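Local coordinates for protein NAD-dependent aldehyde dehydrogenase (Sinorhizobium meliloti, PDB 3U4J) that probably oxidises aldehydes with NAD or NADP as electron acceptor, as a tetrameric member of the aldehyde dehydrogenase family, and binds a calcium ion, at residues F92-L97 with A214-G219; V157-V162 with G484-S489. All blocks are in the same frame, centred on the assembly; numbering follows the deposited sequence.

Interaction 1: F92-L97 with A214-G219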
loop_
_atom_site.group_PDB
_atom_site.type_symbol
_atom_site.label_atom_id
_atom_site.label_comp_id
_atom_site.label_asym_id
_atom_site.label_seq_id
_atom_site.Cartn_x
_atom_site.Cartn_y
_atom_site.Cartn_z
ATOM N N PHE A 92 5.628 -4.911 -23.204
ATOM C CA PHE A 92 6.187 -3.650 -23.783
ATOM C C PHE A 92 6.370 -3.783 -25.297
ATOM O O PHE A 92 6.162 -2.812 -26.064
ATOM C CB PHE A 92 7.523 -3.268 -23.127
ATOM C CG PHE A 92 7.365 -2.510 -21.837
ATOM C CD1 PHE A 92 6.713 -1.260 -21.812
ATOM C CD2 PHE A 92 7.859 -3.030 -20.651
ATOM C CE1 PHE A 92 6.562 -0.554 -20.608
ATOM C CE2 PHE A 92 7.698 -2.344 -19.440
ATOM C CZ PHE A 92 7.063 -1.103 -19.414
ATOM N N LYS A 93 6.764 -4.985 -25.736
ATOM C CA LYS A 93 6.891 -5.257 -27.174
ATOM C C LYS A 93 5.563 -5.095 -27.894
ATOM O O LYS A 93 5.532 -4.575 -29.003
ATOM C CB LYS A 93 7.491 -6.645 -27.454
ATOM C CG LYS A 93 8.978 -6.757 -27.100
ATOM C CD LYS A 93 9.458 -8.174 -27.317
ATOM C CE LYS A 93 10.853 -8.352 -26.822
ATOM N NZ LYS A 93 11.539 -9.402 -27.628
ATOM N N VAL A 94 4.472 -5.554 -27.276
ATOM C CA VAL A 94 3.125 -5.294 -27.814
ATOM C C VAL A 94 2.835 -3.786 -27.888
ATOM O O VAL A 94 2.355 -3.296 -28.907
ATOM C CB VAL A 94 2.019 -5.978 -26.979
ATOM C CG1 VAL A 94 0.618 -5.681 -27.553
ATOM C CG2 VAL A 94 2.263 -7.493 -26.882
ATOM N N ALA A 95 3.065 -3.058 -26.797
ATOM C CA ALA A 95 2.865 -1.600 -26.815
ATOM C C ALA A 95 3.658 -0.937 -27.949
ATOM O O ALA A 95 3.113 -0.088 -28.690
ATOM C CB ALA A 95 3.234 -0.991 -25.466
ATOM N N ASP A 96 4.918 -1.350 -28.123
ATOM C CA ASP A 96 5.728 -0.880 -29.282
ATOM C C ASP A 96 5.110 -1.210 -30.629
ATOM O O ASP A 96 5.147 -0.389 -31.525
ATOM C CB ASP A 96 7.145 -1.464 -29.280
ATOM C CG ASP A 96 8.011 -0.856 -28.206
ATOM O OD1 ASP A 96 7.668 0.237 -27.706
ATOM O OD2 ASP A 96 9.024 -1.483 -27.847
ATOM N N LEU A 97 4.603 -2.430 -30.791
ATOM C CA LEU A 97 3.933 -2.804 -32.047
ATOM C C LEU A 97 2.678 -2.002 -32.339
ATOM O O LEU A 97 2.408 -1.678 -33.495
ATOM C CB LEU A 97 3.577 -4.301 -32.051
ATOM C CG LEU A 97 4.779 -5.154 -32.404
ATOM C CD1 LEU A 97 4.509 -6.593 -31.921
ATOM C CD2 LEU A 97 5.095 -5.090 -33.891
ATOM N N ALA A 214 4.978 -10.370 -30.845
ATOM C CA ALA A 214 5.870 -9.989 -29.744
ATOM C C ALA A 214 6.530 -11.198 -29.080
ATOM O O ALA A 214 7.494 -11.027 -28.340
ATOM C CB ALA A 214 5.109 -9.177 -28.678
ATOM N N GLY A 215 5.983 -12.395 -29.295
ATOM C CA GLY A 215 6.534 -13.619 -28.694
ATOM C C GLY A 215 5.776 -14.106 -27.463
ATOM O O GLY A 215 6.292 -14.902 -26.689
ATOM N N ILE A 216 4.564 -13.605 -27.244
ATOM C CA ILE A 216 3.761 -14.091 -26.113
ATOM C C ILE A 216 3.414 -15.542 -26.407
ATOM O O ILE A 216 3.014 -15.851 -27.540
ATOM C CB ILE A 216 2.526 -13.184 -25.817
ATOM C CG1 ILE A 216 3.044 -11.813 -25.334
ATOM C CG2 ILE A 216 1.647 -13.783 -24.742
ATOM C CD1 ILE A 216 1.956 -10.798 -24.884
ATOM N N PRO A 217 3.619 -16.444 -25.424
ATOM C CA PRO A 217 3.435 -17.887 -25.621
ATOM C C PRO A 217 2.044 -18.236 -26.135
ATOM O O PRO A 217 1.056 -17.594 -25.771
ATOM C CB PRO A 217 3.635 -18.447 -24.212
ATOM C CG PRO A 217 4.606 -17.471 -23.589
ATOM C CD PRO A 217 4.045 -16.163 -24.042
ATOM N N ASP A 218 2.005 -19.216 -27.019
ATOM C CA ASP A 218 0.779 -19.753 -27.599
ATOM C C ASP A 218 -0.272 -20.014 -26.504
ATOM O O ASP A 218 0.062 -20.562 -25.438
ATOM C CB ASP A 218 1.129 -21.073 -28.297
ATOM C CG ASP A 218 1.842 -20.865 -29.639
ATOM O OD1 ASP A 218 2.053 -19.700 -30.043
ATOM O OD2 ASP A 218 2.171 -21.875 -30.309
ATOM N N GLY A 219 -1.513 -19.594 -26.747
ATOM C CA GLY A 219 -2.623 -19.920 -25.834
ATOM C C GLY A 219 -2.815 -18.916 -24.707
ATOM O O GLY A 219 -3.821 -18.958 -24.003
#
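A Schellman motif ends helix 202-214 against the flank of helix 84-100, and Ala214, in the last turn, is the residue on which Lys93, Val94 and Leu97 converge. Gly215, with its positive phi of 101°, turns the chain out of the helix. The methyl of Ala214 points at the other helix and meets two neighbours almost equally: CB of Lys93 lies 3.7 Å from Ala214 CB, and CG2 of Val94 lies 3.8 Å from the same atom. Leu97 arrives one turn further on, its CD1 4.0 Å from the backbone N of Ala214. The Lys93 chain runs out extended beyond CG, and its CD passes 3.6 Å from Ala214 O, so the methylenes lie beside the helix end while the residue as a whole remains exposed. One methyl of Val94 reaches both the helix end and the loop after it. CG2, beside the backbone N and anti to the carbonyl carbon, is the branch that makes the contact. Val94 CG2 also meets Ile216 CD1 at 3.9 Å, the two side chains crossing at about a right angle. The methyl of Ala214 is thus met by aliphatic carbons of Lys93, Val94 and Leu97. Beyond it, Val94 also touches Leu207 of helix 202-214 and Trp131 of helix 117-138, and Ile216 reaches Trp79 as the loop heads for strand 221-223.

Interaction 2: V157-V162 with G484-S489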
loop_
_atom_site.group_PDB
_atom_site.type_symbol
_atom_site.label_atom_id
_atom_site.label_comp_id
_atom_site.label_asym_id
_atom_site.label_seq_id
_atom_site.Cartn_x
_atom_site.Cartn_y
_atom_site.Cartn_z
ATOM N N VAL A 157 0.956 -13.433 2.545
ATOM C CA VAL A 157 -0.143 -13.323 1.624
ATOM C C VAL A 157 0.497 -13.329 0.245
ATOM O O VAL A 157 1.261 -12.413 -0.102
ATOM C CB VAL A 157 -0.980 -12.066 1.869
ATOM C CG1 VAL A 157 -2.146 -12.023 0.892
ATOM C CG2 VAL A 157 -1.486 -12.052 3.327
ATOM N N LEU A 158 0.196 -14.377 -0.531
ATOM C CA LEU A 158 0.743 -14.506 -1.878
ATOM C C LEU A 158 -0.279 -14.103 -2.947
ATOM O O LEU A 158 -1.426 -14.529 -2.916
ATOM C CB LEU A 158 1.250 -15.948 -2.117
ATOM C CG LEU A 158 2.345 -16.403 -1.134
ATOM C CD1 LEU A 158 2.684 -17.909 -1.326
ATOM C CD2 LEU A 158 3.609 -15.534 -1.249
ATOM N N ARG A 159 0.162 -13.274 -3.885
ATOM C CA ARG A 159 -0.631 -12.927 -5.037
ATOM C C ARG A 159 -0.402 -13.928 -6.165
ATOM O O ARG A 159 0.744 -14.234 -6.521
ATOM C CB ARG A 159 -0.294 -11.501 -5.512
ATOM C CG ARG A 159 -1.052 -11.076 -6.762
ATOM C CD ARG A 159 -0.507 -9.760 -7.328
ATOM N NE ARG A 159 -0.712 -8.613 -6.447
ATOM C CZ ARG A 159 -1.737 -7.776 -6.551
ATOM N NH1 ARG A 159 -2.697 -7.984 -7.462
ATOM N NH2 ARG A 159 -1.845 -6.762 -5.712
ATOM N N GLU A 160 -1.500 -14.440 -6.714
ATOM C CA GLU A 160 -1.473 -15.452 -7.770
ATOM C C GLU A 160 -2.514 -15.056 -8.816
ATOM O O GLU A 160 -3.414 -14.249 -8.528
ATOM C CB GLU A 160 -1.767 -16.853 -7.194
ATOM C CG GLU A 160 -0.797 -17.299 -6.085
ATOM C CD GLU A 160 -1.036 -18.748 -5.614
ATOM O OE1 GLU A 160 -2.130 -19.317 -5.856
ATOM O OE2 GLU A 160 -0.122 -19.307 -4.981
ATOM N N PRO A 161 -2.379 -15.570 -10.044
ATOM C CA PRO A 161 -3.372 -15.203 -11.046
ATOM C C PRO A 161 -4.697 -15.934 -10.824
ATOM O O PRO A 161 -4.687 -17.045 -10.274
ATOM C CB PRO A 161 -2.737 -15.650 -12.364
ATOM C CG PRO A 161 -1.561 -16.469 -12.028
ATOM C CD PRO A 161 -1.215 -16.297 -10.608
ATOM N N VAL A 162 -5.811 -15.323 -11.239
ATOM C CA VAL A 162 -7.117 -15.998 -11.186
ATOM C C VAL A 162 -7.156 -17.238 -12.131
ATOM O O VAL A 162 -7.789 -18.227 -11.805
ATOM C CB VAL A 162 -8.336 -15.002 -11.398
ATOM C CG1 VAL A 162 -8.365 -14.437 -12.774
ATOM C CG2 VAL A 162 -9.704 -15.693 -11.180
ATOM N N GLY A 484 -6.979 -2.968 -11.289
ATOM C CA GLY A 484 -7.291 -4.017 -12.251
ATOM C C GLY A 484 -6.480 -5.273 -11.972
ATOM O O GLY A 484 -6.956 -6.388 -12.216
ATOM N N PHE A 485 -5.268 -5.132 -11.433
ATOM C CA PHE A 485 -4.488 -6.349 -11.156
ATOM C C PHE A 485 -5.123 -7.187 -10.064
ATOM O O PHE A 485 -5.040 -8.420 -10.107
ATOM C CB PHE A 485 -3.031 -6.052 -10.848
ATOM C CG PHE A 485 -2.314 -5.377 -11.986
ATOM C CD1 PHE A 485 -1.950 -6.092 -13.118
ATOM C CD2 PHE A 485 -2.025 -4.016 -11.927
ATOM C CE1 PHE A 485 -1.298 -5.467 -14.169
ATOM C CE2 PHE A 485 -1.377 -3.385 -12.976
ATOM C CZ PHE A 485 -1.016 -4.110 -14.100
ATOM N N ASP A 486 -5.768 -6.528 -9.105
ATOM C CA ASP A 486 -6.467 -7.227 -8.036
ATOM C C ASP A 486 -7.695 -7.957 -8.596
ATOM O O ASP A 486 -8.024 -9.053 -8.138
ATOM C CB ASP A 486 -6.849 -6.266 -6.899
ATOM C CG ASP A 486 -5.622 -5.710 -6.147
ATOM O OD1 ASP A 486 -4.474 -6.094 -6.462
ATOM O OD2 ASP A 486 -5.812 -4.866 -5.253
ATOM N N GLU A 487 -8.357 -7.365 -9.598
ATOM C CA GLU A 487 -9.480 -8.021 -10.288
ATOM C C GLU A 487 -9.128 -9.371 -10.912
ATOM O O GLU A 487 -9.994 -10.257 -10.982
ATOM C CB GLU A 487 -10.050 -7.142 -11.403
ATOM C CG GLU A 487 -10.900 -6.005 -10.923
ATOM C CD GLU A 487 -12.078 -6.443 -10.045
ATOM O OE1 GLU A 487 -12.890 -7.265 -10.511
ATOM O OE2 GLU A 487 -12.174 -5.941 -8.903
ATOM N N TYR A 488 -7.883 -9.518 -11.379
ATOM C CA TYR A 488 -7.414 -10.756 -12.044
ATOM C C TYR A 488 -6.417 -11.548 -11.224
ATOM O O TYR A 488 -5.711 -12.388 -11.760
ATOM C CB TYR A 488 -6.854 -10.453 -13.451
ATOM C CG TYR A 488 -7.840 -9.626 -14.261
ATOM C CD1 TYR A 488 -9.015 -10.201 -14.768
ATOM C CD2 TYR A 488 -7.637 -8.257 -14.467
ATOM C CE1 TYR A 488 -9.946 -9.437 -15.474
ATOM C CE2 TYR A 488 -8.547 -7.506 -15.184
ATOM C CZ TYR A 488 -9.703 -8.096 -15.680
ATOM O OH TYR A 488 -10.627 -7.344 -16.380
ATOM N N SER A 489 -6.385 -11.280 -9.925
ATOM C CA SER A 489 -5.525 -11.991 -8.981
ATOM C C SER A 489 -6.367 -12.734 -7.959
ATOM O O SER A 489 -7.514 -12.353 -7.703
ATOM C CB SER A 489 -4.574 -11.008 -8.248
ATOM O OG SER A 489 -3.566 -10.536 -9.132
#
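Arg159 meets Asp486 and Ser489 through the end of its side chain, while its CG passes 3.5 Å from Ser489 OG. CG stands anti to the backbone N (chi1 178°), and a bend at chi3 turns the chain beyond CD. NH1 and NH2 then grip one oxygen: Asp486 OD1 lies 2.8 Å from Arg159 NH1 and equally far from Arg159 NH2. Both bonds of this salt bridge are moderately bent, and the guanidinium and carboxylate planes are nearly coplanar, 27° apart. Arg159 NH1 also donates to Ser489 OG at 3.2 Å, and that hydroxyl in turn donates to Phe485 O, which fixes the orientation of the O-H. Arg159 NE is held by Glu142 O. An alanine in place of Arg159 would probably leave the Asp486 carboxylate without its cationic mate and Ser489 OG without this donor. The Glu160 carboxylate is engaged elsewhere, by Lys492 and by Tyr471 of the third subunit, but Glu160 O receives a CA-H...O contact from Ser489 CA at 3.1 Å. Here helix 483-487 gives way to strand 489-497, which pairs antiparallel with strand 153-168; with strand 143-146 they are consistent with the oligomerisation arm of the aldehyde dehydrogenase fold. Pro161 and Ser489 form a non-hydrogen-bonded pair, their CA atoms 4.4 Å apart. Next to them, Val162 N donates to Tyr488 O at 3.0 Å in a nearly straight bond (164°), the donor standing above the carbonyl plane. Val162 CG1, between the backbone N and the carbonyl carbon, lies 3.5 Å from Tyr488 O. The Tyr488 side chain packs on Trp184 and Ala185 of helix 174-187, and its OH bonds to Glu479.

The centres of interactions 1 and 2 lie 21 Å apart, with about 10 Å between their nearest atoms. Along the chain their segments alternate: 92-97, 157-162, 214-219, then 484-489 near the C-terminal end of the model. The mixed sheet connects them: strand 153-168, in interaction 2, pairs in parallel with strand 191-195, which pairs with strand 221-223. With strands 243-247 and 266-270, these parallel strands are consistent with the Rossmann-type nucleotide-binding domain of the family. Interaction 1 joins helix 84-100 to the end of helix 202-214, just before strand 221-223 of that sheet, whereas interaction 2 brings the C-terminal part of the chain back to it, next to contacts with the third and fourth subunits.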